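Local structure of histone-lysine N-methyltransferase SETMAR (Homo sapiens, 3K9K) at residues D51-L56 with V86-W91; L44-T49 with R134-I139. The protein joins a histone H3 lysine methyltransferase to a DNA-binding domain derived from a mariner transposase, and acts in double-strand break repair and restart of stalled replication forks. The protein carries 3 engineered substitutions. All coordinates share one frame; numbering follows the deposited sequence.

Contact 1 of 2, residues D51-L56 with V86-W91; sequences DEKWIL and VMVTIW
Asp51, a magnesium ligand of the transposase-derived domain, touches strand 85-93 in an antiparallel pairing already under way: its O accepts the backbone N of Ile90 at 3.3 Å, while its carboxylate, on the face shared with Lys53 and Ile55, lies close to that of Asp143, the other magnesium ligand. Glu52 is on the reverse face, where its CB meets Thr89 OG1 at 3.7 Å and its CG runs past the bent end of Met87; Glu52 and Thr89 are both partly exposed, where a carboxylate and a hydroxyl are at home. Lys53 and Val88 set the register as a hydrogen-bonded pair, Lys53 N donating to Val88 O at 2.8 Å, and the long aliphatic chain of Lys53 carries NZ to Asn186 OD1. Trp54 stands opposite Met87. With CG beside the backbone N (chi1 -78°) and the ring turned by chi2 (129°), the indole presents one face to Met87, whose CB lies 3.6 Å from the centroid of the six-membered ring, 27° off its normal. Met87 SD follows at 4.7 Å from that centroid, a Met-aromatic contact made by a flexible, polarisable chain. Ile55 N bonds to Val86 O at 2.7 Å. Ile55 CG1 meets Val88 CG1 at 3.5 Å, the side chains slanting past each other, while CB lies alongside Val86 CG1. Cut back to alanine, the residue would keep CB against Val86 but lose CG1 and CD1, which is likely to leave a gap against Val88 CG1. These aliphatic residues face helix 197-209, and Asp51, Lys53 and Ile90 face helix 176-189; on its far edge strand 85-93 pairs with strand 96-103, as in the sheet of an RNase H-like fold.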
ATOM      1  N   ASP A  51      -8.757  -9.131  13.229  1.00 61.39           N
ATOM      2  CA  ASP A  51     -10.009  -8.448  12.898  1.00 56.91           C
ATOM      3  C   ASP A  51     -11.064  -8.644  14.001  1.00 63.95           C
ATOM      4  O   ASP A  51     -10.863  -9.411  14.947  1.00 57.20           O
ATOM      5  CB  ASP A  51     -10.530  -8.871  11.517  1.00 53.99           C
ATOM      6  CG  ASP A  51     -11.334  -7.770  10.831  1.00 62.71           C
ATOM      7  OD1 ASP A  51     -11.293  -7.667   9.587  1.00 61.74           O
ATOM      8  OD2 ASP A  51     -12.012  -6.995  11.531  1.00 65.14           O
ATOM      9  N   GLU A  52     -12.179  -7.933  13.865  1.00 68.05           N
ATOM     10  CA  GLU A  52     -13.181  -7.793  14.919  1.00 67.55           C
ATOM     11  C   GLU A  52     -14.542  -8.320  14.461  1.00 72.73           C
ATOM     12  O   GLU A  52     -14.926  -8.144  13.306  1.00 71.80           O
ATOM     13  CB  GLU A  52     -13.319  -6.317  15.292  1.00 63.50           C
ATOM     14  CG  GLU A  52     -14.038  -5.494  14.232  1.00 67.03           C
ATOM     15  CD  GLU A  52     -13.946  -3.997  14.479  1.00 84.34           C
ATOM     16  OE1 GLU A  52     -13.060  -3.582  15.256  1.00 84.22           O
ATOM     17  OE2 GLU A  52     -14.755  -3.239  13.890  1.00 88.42           O
ATOM     18  N   LYS A  53     -15.288  -8.945  15.366  1.00 74.50           N
ATOM     19  CA  LYS A  53     -16.525  -9.609  14.967  1.00 75.87           C
ATOM     20  C   LYS A  53     -17.563  -9.762  16.078  1.00 79.72           C
ATOM     21  O   LYS A  53     -17.366 -10.517  17.039  1.00 72.98           O
ATOM     22  CB  LYS A  53     -16.192 -10.985  14.393  1.00 77.46           C
ATOM     23  CG  LYS A  53     -17.355 -11.952  14.312  1.00 68.79           C
ATOM     24  CD  LYS A  53     -16.833 -13.354  14.497  1.00 69.02           C
ATOM     25  CE  LYS A  53     -17.675 -14.374  13.768  1.00 76.63           C
ATOM     26  NZ  LYS A  53     -17.174 -15.755  14.033  1.00 74.17           N
ATOM     27  N   TRP A  54     -18.676  -9.050  15.921  1.00 83.15           N
ATOM     28  CA  TRP A  54     -19.851  -9.244  16.768  1.00 79.96           C
ATOM     29  C   TRP A  54     -20.254 -10.712  16.850  1.00 79.49           C
ATOM     30  O   TRP A  54     -20.791 -11.263  15.889  1.00 81.61           O
ATOM     31  CB  TRP A  54     -21.028  -8.470  16.194  1.00 75.69           C
ATOM     32  CG  TRP A  54     -21.003  -7.016  16.472  1.00 81.47           C
ATOM     33  CD1 TRP A  54     -21.138  -6.003  15.563  1.00 80.03           C
ATOM     34  CD2 TRP A  54     -20.847  -6.395  17.749  1.00 81.57           C
ATOM     35  NE1 TRP A  54     -21.078  -4.788  16.201  1.00 88.89           N
ATOM     36  CE2 TRP A  54     -20.898  -5.001  17.544  1.00 88.29           C
ATOM     37  CE3 TRP A  54     -20.671  -6.882  19.048  1.00 83.20           C
ATOM     38  CZ2 TRP A  54     -20.774  -4.087  18.590  1.00 92.65           C
ATOM     39  CZ3 TRP A  54     -20.547  -5.973  20.087  1.00 89.92           C
ATOM     40  CH2 TRP A  54     -20.599  -4.591  19.851  1.00 93.79           C
ATOM     41  N   ILE A  55     -19.990 -11.345  17.990  1.00 80.05           N
ATOM     42  CA  ILE A  55     -20.517 -12.679  18.266  1.00 82.24           C
ATOM     43  C   ILE A  55     -21.970 -12.565  18.722  1.00 85.71           C
ATOM     44  O   ILE A  55     -22.328 -11.666  19.488  1.00 86.56           O
ATOM     45  CB  ILE A  55     -19.702 -13.409  19.353  1.00 81.35           C
ATOM     46  CG1 ILE A  55     -18.261 -13.599  18.891  1.00 67.82           C
ATOM     47  CG2 ILE A  55     -20.356 -14.750  19.719  1.00 67.93           C
ATOM     48  CD1 ILE A  55     -17.463 -14.540  19.752  1.00 68.34           C
ATOM     49  N   LEU A  56     -22.817 -13.465  18.244  1.00 89.65           N
ATOM     50  CA  LEU A  56     -24.233 -13.375  18.577  1.00 89.38           C
ATOM     51  C   LEU A  56     -24.641 -14.423  19.598  1.00 87.07           C
ATOM     52  O   LEU A  56     -23.993 -15.463  19.733  1.00 82.25           O
ATOM     53  CB  LEU A  56     -25.099 -13.442  17.319  1.00 84.01           C
ATOM     54  CG  LEU A  56     -24.853 -12.230  16.419  1.00 84.28           C
ATOM     55  CD1 LEU A  56     -26.052 -11.938  15.538  1.00 79.38           C
ATOM     56  CD2 LEU A  56     -24.517 -11.017  17.268  1.00 84.03           C
ATOM     57  N   VAL A  86     -21.749  -9.769  21.364  1.00 87.57           N
ATOM     58  CA  VAL A  86     -20.500  -9.413  22.029  1.00 87.91           C
ATOM     59  C   VAL A  86     -19.372  -9.348  20.997  1.00 81.84           C
ATOM     60  O   VAL A  86     -19.115 -10.324  20.291  1.00 77.17           O
ATOM     61  CB  VAL A  86     -20.153 -10.421  23.159  1.00 74.90           C
ATOM     62  CG1 VAL A  86     -20.228 -11.847  22.643  1.00 70.53           C
ATOM     63  CG2 VAL A  86     -18.785 -10.123  23.754  1.00 71.84           C
ATOM     64  N   MET A  87     -18.707  -8.200  20.895  1.00 80.41           N
ATOM     65  CA  MET A  87     -17.626  -8.048  19.918  1.00 82.13           C
ATOM     66  C   MET A  87     -16.303  -8.672  20.359  1.00 73.20           C
ATOM     67  O   MET A  87     -15.800  -8.389  21.445  1.00 74.59           O
ATOM     68  CB  MET A  87     -17.405  -6.580  19.557  1.00 82.88           C
ATOM     69  CG  MET A  87     -16.088  -6.337  18.824  1.00 85.20           C
ATOM     70  SD  MET A  87     -16.260  -5.107  17.522  1.00 91.44           S
ATOM     71  CE  MET A  87     -17.163  -6.061  16.297  1.00 80.37           C
ATOM     72  N   VAL A  88     -15.740  -9.515  19.501  1.00 65.43           N
ATOM     73  CA  VAL A  88     -14.464 -10.147  19.796  1.00 68.58           C
ATOM     74  C   VAL A  88     -13.395  -9.722  18.792  1.00 72.56           C
ATOM     75  O   VAL A  88     -13.685  -9.516  17.609  1.00 68.60           O
ATOM     76  CB  VAL A  88     -14.577 -11.678  19.799  1.00 61.07           C
ATOM     77  CG1 VAL A  88     -15.087 -12.180  18.455  1.00 60.65           C
ATOM     78  CG2 VAL A  88     -13.233 -12.305  20.143  1.00 65.82           C
ATOM     79  N   THR A  89     -12.162  -9.582  19.277  1.00 68.12           N
ATOM     80  CA  THR A  89     -11.014  -9.266  18.432  1.00 59.97           C
ATOM     81  C   THR A  89      -9.960 -10.342  18.624  1.00 62.07           C
ATOM     82  O   THR A  89      -9.717 -10.786  19.748  1.00 61.79           O
ATOM     83  CB  THR A  89     -10.402  -7.891  18.772  1.00 55.96           C
ATOM     84  OG1 THR A  89     -11.230  -6.840  18.255  1.00 65.59           O
ATOM     85  CG2 THR A  89      -9.015  -7.764  18.177  1.00 52.56           C
ATOM     86  N   ILE A  90      -9.338 -10.765  17.528  1.00 64.02           N
ATOM     87  CA  ILE A  90      -8.299 -11.785  17.600  1.00 63.60           C
ATOM     88  C   ILE A  90      -7.039 -11.419  16.807  1.00 64.60           C
ATOM     89  O   ILE A  90      -7.116 -11.034  15.639  1.00 62.44           O
ATOM     90  CB  ILE A  90      -8.816 -13.141  17.110  1.00 61.68           C
ATOM     91  CG1 ILE A  90      -7.692 -14.179  17.173  1.00 63.06           C
ATOM     92  CG2 ILE A  90      -9.387 -13.016  15.697  1.00 59.31           C
ATOM     93  CD1 ILE A  90      -8.151 -15.594  16.917  1.00 67.13           C
ATOM     94  N   TRP A  91      -5.887 -11.543  17.460  1.00 60.21           N
ATOM     95  CA  TRP A  91      -4.591 -11.360  16.821  1.00 55.48           C
ATOM     96  C   TRP A  91      -3.954 -12.720  16.712  1.00 57.06           C
ATOM     97  O   TRP A  91      -3.969 -13.498  17.672  1.00 50.00           O
ATOM     98  CB  TRP A  91      -3.698 -10.458  17.664  1.00 53.83           C
ATOM     99  CG  TRP A  91      -4.401  -9.232  18.094  1.00 55.34           C
ATOM    100  CD1 TRP A  91      -5.389  -9.142  19.023  1.00 55.04           C
ATOM    101  CD2 TRP A  91      -4.195  -7.907  17.592  1.00 63.95           C
ATOM    102  NE1 TRP A  91      -5.813  -7.841  19.143  1.00 62.82           N
ATOM    103  CE2 TRP A  91      -5.097  -7.059  18.275  1.00 61.52           C
ATOM    104  CE3 TRP A  91      -3.338  -7.355  16.630  1.00 57.44           C
ATOM    105  CZ2 TRP A  91      -5.165  -5.687  18.034  1.00 55.13           C
ATOM    106  CZ3 TRP A  91      -3.408  -5.993  16.388  1.00 57.37           C
ATOM    107  CH2 TRP A  91      -4.315  -5.172  17.091  1.00 65.21           C
TER

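Contact 2 of 2, residues L44-T49 with R134-I139; sequences LDRIVT and RRKRPI. Engineered in segment 134-139: Arg134 (natural residue Asn), Arg137 (natural residue Gly).
The parallel bridge between Ile47 and Ile139 is where the first strand of the RNase H-like core, 47-56, meets the start of strand 139-141. Ile139 turns both its N and its O to that strand, bonding to the residues before and after Ile47: its N donates to Arg46 O at 2.8 Å, almost straight at 175°, and its O accepts Val48 N at 2.8 Å. Just before the strand, Arg46 reaches across to the incoming loop. A bend at chi3 (45°) turns its guanidinium side-on to Arg137 O, which takes NE at 2.8 Å and NH2 at 2.9 Å, the oxygen lying within 1° of the guanidinium plane. Ile139 CD1 rests over the centre of one face, 3.6 Å above it, and the aliphatic part of Lys136 covers the rim of the opposite face. Arg137 is an engineered residue, but it serves here through its main chain. Two N-H groups converging on one carbonyl, with hydrocarbon over the centre of one face and the rim of the other, should fix the guanidinium's rotation and tie loop to strand. Arg46 NH1 and Lys136 NZ lie 4.4 Å apart; Glu41 of the second subunit, in long, weak ion pairs with both, may partly offset their charges.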
ATOM      1  N   LEU A  44       5.587 -14.179   4.562  1.00 51.63           N
ATOM      2  CA  LEU A  44       4.310 -14.635   5.105  1.00 54.33           C
ATOM      3  C   LEU A  44       4.416 -14.891   6.601  1.00 58.56           C
ATOM      4  O   LEU A  44       3.660 -14.325   7.391  1.00 62.24           O
ATOM      5  CB  LEU A  44       3.804 -15.886   4.382  1.00 48.58           C
ATOM      6  CG  LEU A  44       3.226 -15.649   2.986  1.00 48.36           C
ATOM      7  CD1 LEU A  44       2.554 -16.893   2.485  1.00 44.75           C
ATOM      8  CD2 LEU A  44       2.248 -14.482   2.984  1.00 45.77           C
ATOM      9  N   ASP A  45       5.374 -15.731   6.977  1.00 51.10           N
ATOM     10  CA  ASP A  45       5.566 -16.143   8.354  1.00 48.77           C
ATOM     11  C   ASP A  45       5.890 -14.985   9.304  1.00 53.39           C
ATOM     12  O   ASP A  45       6.133 -15.203  10.492  1.00 56.90           O
ATOM     13  CB  ASP A  45       6.692 -17.175   8.423  1.00 50.61           C
ATOM     14  CG  ASP A  45       8.061 -16.556   8.181  1.00 64.43           C
ATOM     15  OD1 ASP A  45       8.130 -15.540   7.451  1.00 69.57           O
ATOM     16  OD2 ASP A  45       9.066 -17.080   8.714  1.00 71.68           O
ATOM     17  N   ARG A  46       5.918 -13.760   8.793  1.00 46.60           N
ATOM     18  CA  ARG A  46       6.171 -12.602   9.649  1.00 48.28           C
ATOM     19  C   ARG A  46       4.874 -11.846   9.862  1.00 45.82           C
ATOM     20  O   ARG A  46       4.825 -10.848  10.584  1.00 47.72           O
ATOM     21  CB  ARG A  46       7.202 -11.667   9.011  1.00 52.08           C
ATOM     22  CG  ARG A  46       8.539 -12.292   8.700  1.00 46.98           C
ATOM     23  CD  ARG A  46       9.348 -11.336   7.858  1.00 46.21           C
ATOM     24  NE  ARG A  46       9.273  -9.967   8.372  1.00 54.34           N
ATOM     25  CZ  ARG A  46       9.634  -8.884   7.682  1.00 57.17           C
ATOM     26  NH1 ARG A  46      10.087  -9.011   6.441  1.00 55.87           N
ATOM     27  NH2 ARG A  46       9.541  -7.672   8.224  1.00 47.19           N
ATOM     28  N   ILE A  47       3.823 -12.321   9.209  1.00 45.78           N
ATOM     29  CA  ILE A  47       2.530 -11.663   9.275  1.00 51.53           C
ATOM     30  C   ILE A  47       1.826 -11.878  10.619  1.00 55.71           C
ATOM     31  O   ILE A  47       1.840 -12.976  11.191  1.00 47.20           O
ATOM     32  CB  ILE A  47       1.597 -12.135   8.154  1.00 50.33           C
ATOM     33  CG1 ILE A  47       2.150 -11.727   6.785  1.00 51.75           C
ATOM     34  CG2 ILE A  47       0.205 -11.568   8.360  1.00 41.50           C
ATOM     35  CD1 ILE A  47       1.219 -12.066   5.611  1.00 44.66           C
ATOM     36  N   VAL A  48       1.222 -10.801  11.104  1.00 47.10           N
ATOM     37  CA  VAL A  48       0.376 -10.823  12.272  1.00 45.46           C
ATOM     38  C   VAL A  48      -0.922 -10.189  11.820  1.00 52.74           C
ATOM     39  O   VAL A  48      -0.939  -9.046  11.352  1.00 52.00           O
ATOM     40  CB  VAL A  48       1.003 -10.004  13.421  1.00 45.16           C
ATOM     41  CG1 VAL A  48      -0.026  -9.638  14.437  1.00 44.42           C
ATOM     42  CG2 VAL A  48       2.153 -10.780  14.065  1.00 49.47           C
ATOM     43  N   THR A  49      -2.014 -10.934  11.901  1.00 45.95           N
ATOM     44  CA  THR A  49      -3.262 -10.400  11.384  1.00 48.34           C
ATOM     45  C   THR A  49      -4.325 -10.415  12.476  1.00 50.36           C
ATOM     46  O   THR A  49      -4.208 -11.141  13.471  1.00 52.10           O
ATOM     47  CB  THR A  49      -3.709 -11.126  10.065  1.00 50.88           C
ATOM     48  OG1 THR A  49      -4.725 -10.363   9.393  1.00 46.60           O
ATOM     49  CG2 THR A  49      -4.212 -12.528  10.347  1.00 46.83           C
ATOM     50  N   ARG A 134      16.091 -16.117  15.698  1.00 93.86           N
ATOM     51  CA  ARG A 134      15.916 -14.717  15.400  1.00 98.34           C
ATOM     52  C   ARG A 134      14.440 -14.486  15.210  1.00 93.59           C
ATOM     53  O   ARG A 134      13.815 -15.072  14.324  1.00 82.95           O
ATOM     54  CB  ARG A 134      16.694 -14.272  14.162  1.00 96.42           C
ATOM     55  CG  ARG A 134      17.213 -12.841  14.311  1.00103.71           C
ATOM     56  CD  ARG A 134      17.891 -12.683  15.693  1.00108.19           C
ATOM     57  NE  ARG A 134      18.124 -11.290  16.095  1.00115.85           N
ATOM     58  CZ  ARG A 134      17.523 -10.670  17.114  1.00111.48           C
ATOM     59  NH1 ARG A 134      16.621 -11.302  17.855  1.00101.68           N
ATOM     60  NH2 ARG A 134      17.823  -9.404  17.391  1.00105.18           N
ATOM     61  N   ARG A 135      13.876 -13.674  16.093  1.00 95.63           N
ATOM     62  CA  ARG A 135      12.589 -13.096  15.818  1.00 90.79           C
ATOM     63  C   ARG A 135      12.851 -12.306  14.573  1.00 88.53           C
ATOM     64  O   ARG A 135      13.859 -11.604  14.487  1.00 90.24           O
ATOM     65  CB  ARG A 135      12.186 -12.109  16.906  1.00 90.95           C
ATOM     66  CG  ARG A 135      12.082 -12.701  18.277  1.00 94.05           C
ATOM     67  CD  ARG A 135      13.453 -12.884  18.877  1.00 91.05           C
ATOM     68  NE  ARG A 135      13.348 -13.456  20.208  1.00 96.40           N
ATOM     69  CZ  ARG A 135      14.261 -14.251  20.753  1.00103.50           C
ATOM     70  NH1 ARG A 135      14.051 -14.728  21.968  1.00 97.20           N
ATOM     71  NH2 ARG A 135      15.368 -14.579  20.089  1.00 97.59           N
ATOM     72  N   LYS A 136      11.975 -12.413  13.590  1.00 82.82           N
ATOM     73  CA  LYS A 136      11.991 -11.370  12.597  1.00 85.77           C
ATOM     74  C   LYS A 136      10.821 -10.431  12.841  1.00 79.69           C
ATOM     75  O   LYS A 136       9.885 -10.741  13.589  1.00 66.37           O
ATOM     76  CB  LYS A 136      12.068 -11.878  11.154  1.00 82.32           C
ATOM     77  CG  LYS A 136      12.508 -10.768  10.193  1.00 75.47           C
ATOM     78  CD  LYS A 136      13.498 -11.266   9.153  1.00 80.65           C
ATOM     79  CE  LYS A 136      13.461 -10.406   7.896  1.00 73.56           C
ATOM     80  NZ  LYS A 136      13.911 -11.189   6.712  1.00 68.40           N
ATOM     81  N   ARG A 137      10.908  -9.273  12.208  1.00 69.98           N
ATOM     82  CA  ARG A 137      10.077  -8.145  12.549  1.00 59.73           C
ATOM     83  C   ARG A 137       8.698  -8.278  11.924  1.00 60.32           C
ATOM     84  O   ARG A 137       8.564  -8.583  10.743  1.00 62.19           O
ATOM     85  CB  ARG A 137      10.808  -6.891  12.109  1.00 66.06           C
ATOM     86  CG  ARG A 137      12.325  -7.143  12.095  1.00 64.07           C
ATOM     87  CD  ARG A 137      13.118  -5.859  12.173  1.00 68.50           C
ATOM     88  NE  ARG A 137      12.960  -5.073  10.953  1.00 79.15           N
ATOM     89  CZ  ARG A 137      12.970  -3.743  10.912  1.00 72.88           C
ATOM     90  NH1 ARG A 137      13.123  -3.037  12.034  1.00 65.46           N
ATOM     91  NH2 ARG A 137      12.817  -3.126   9.747  1.00 60.79           N
ATOM     92  N   PRO A 138       7.665  -8.052  12.736  1.00 57.78           N
ATOM     93  CA  PRO A 138       6.268  -8.367  12.443  1.00 53.20           C
ATOM     94  C   PRO A 138       5.651  -7.483  11.372  1.00 52.57           C
ATOM     95  O   PRO A 138       5.846  -6.268  11.380  1.00 48.60           O
ATOM     96  CB  PRO A 138       5.562  -8.085  13.779  1.00 60.47           C
ATOM     97  CG  PRO A 138       6.658  -7.941  14.795  1.00 59.17           C
ATOM     98  CD  PRO A 138       7.816  -7.411  14.051  1.00 56.50           C
ATOM     99  N   ILE A 139       4.880  -8.093  10.481  1.00 48.97           N
ATOM    100  CA  ILE A 139       4.130  -7.336   9.504  1.00 45.44           C
ATOM    101  C   ILE A 139       2.645  -7.461   9.790  1.00 47.28           C
ATOM    102  O   ILE A 139       2.055  -8.520   9.627  1.00 53.28           O
ATOM    103  CB  ILE A 139       4.425  -7.817   8.085  1.00 44.64           C
ATOM    104  CG1 ILE A 139       5.938  -7.873   7.859  1.00 49.74           C
ATOM    105  CG2 ILE A 139       3.751  -6.904   7.076  1.00 46.94           C
ATOM    106  CD1 ILE A 139       6.350  -7.922   6.388  1.00 50.62           C
TER

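Both contacts use strand 47-56, the central strand of the mixed sheet: contact 2 pairs its beginning with strand 139-141 on one edge, contact 1 its later part with strand 85-93 on the other. Their centres are 22 Å apart, on opposite sides of the centre of the chain, yet they touch where Trp91 CB packs against Thr49 O at 4.3 Å. Along the sequence contact 1 is nested within the loop that contact 2 closes. The parallel pairing begun in contact 2 sets two neighbouring strands in line, one carrying Asp51 and the other leading to Asp143, so the sheet brings together the two magnesium ligands of the nuclease site.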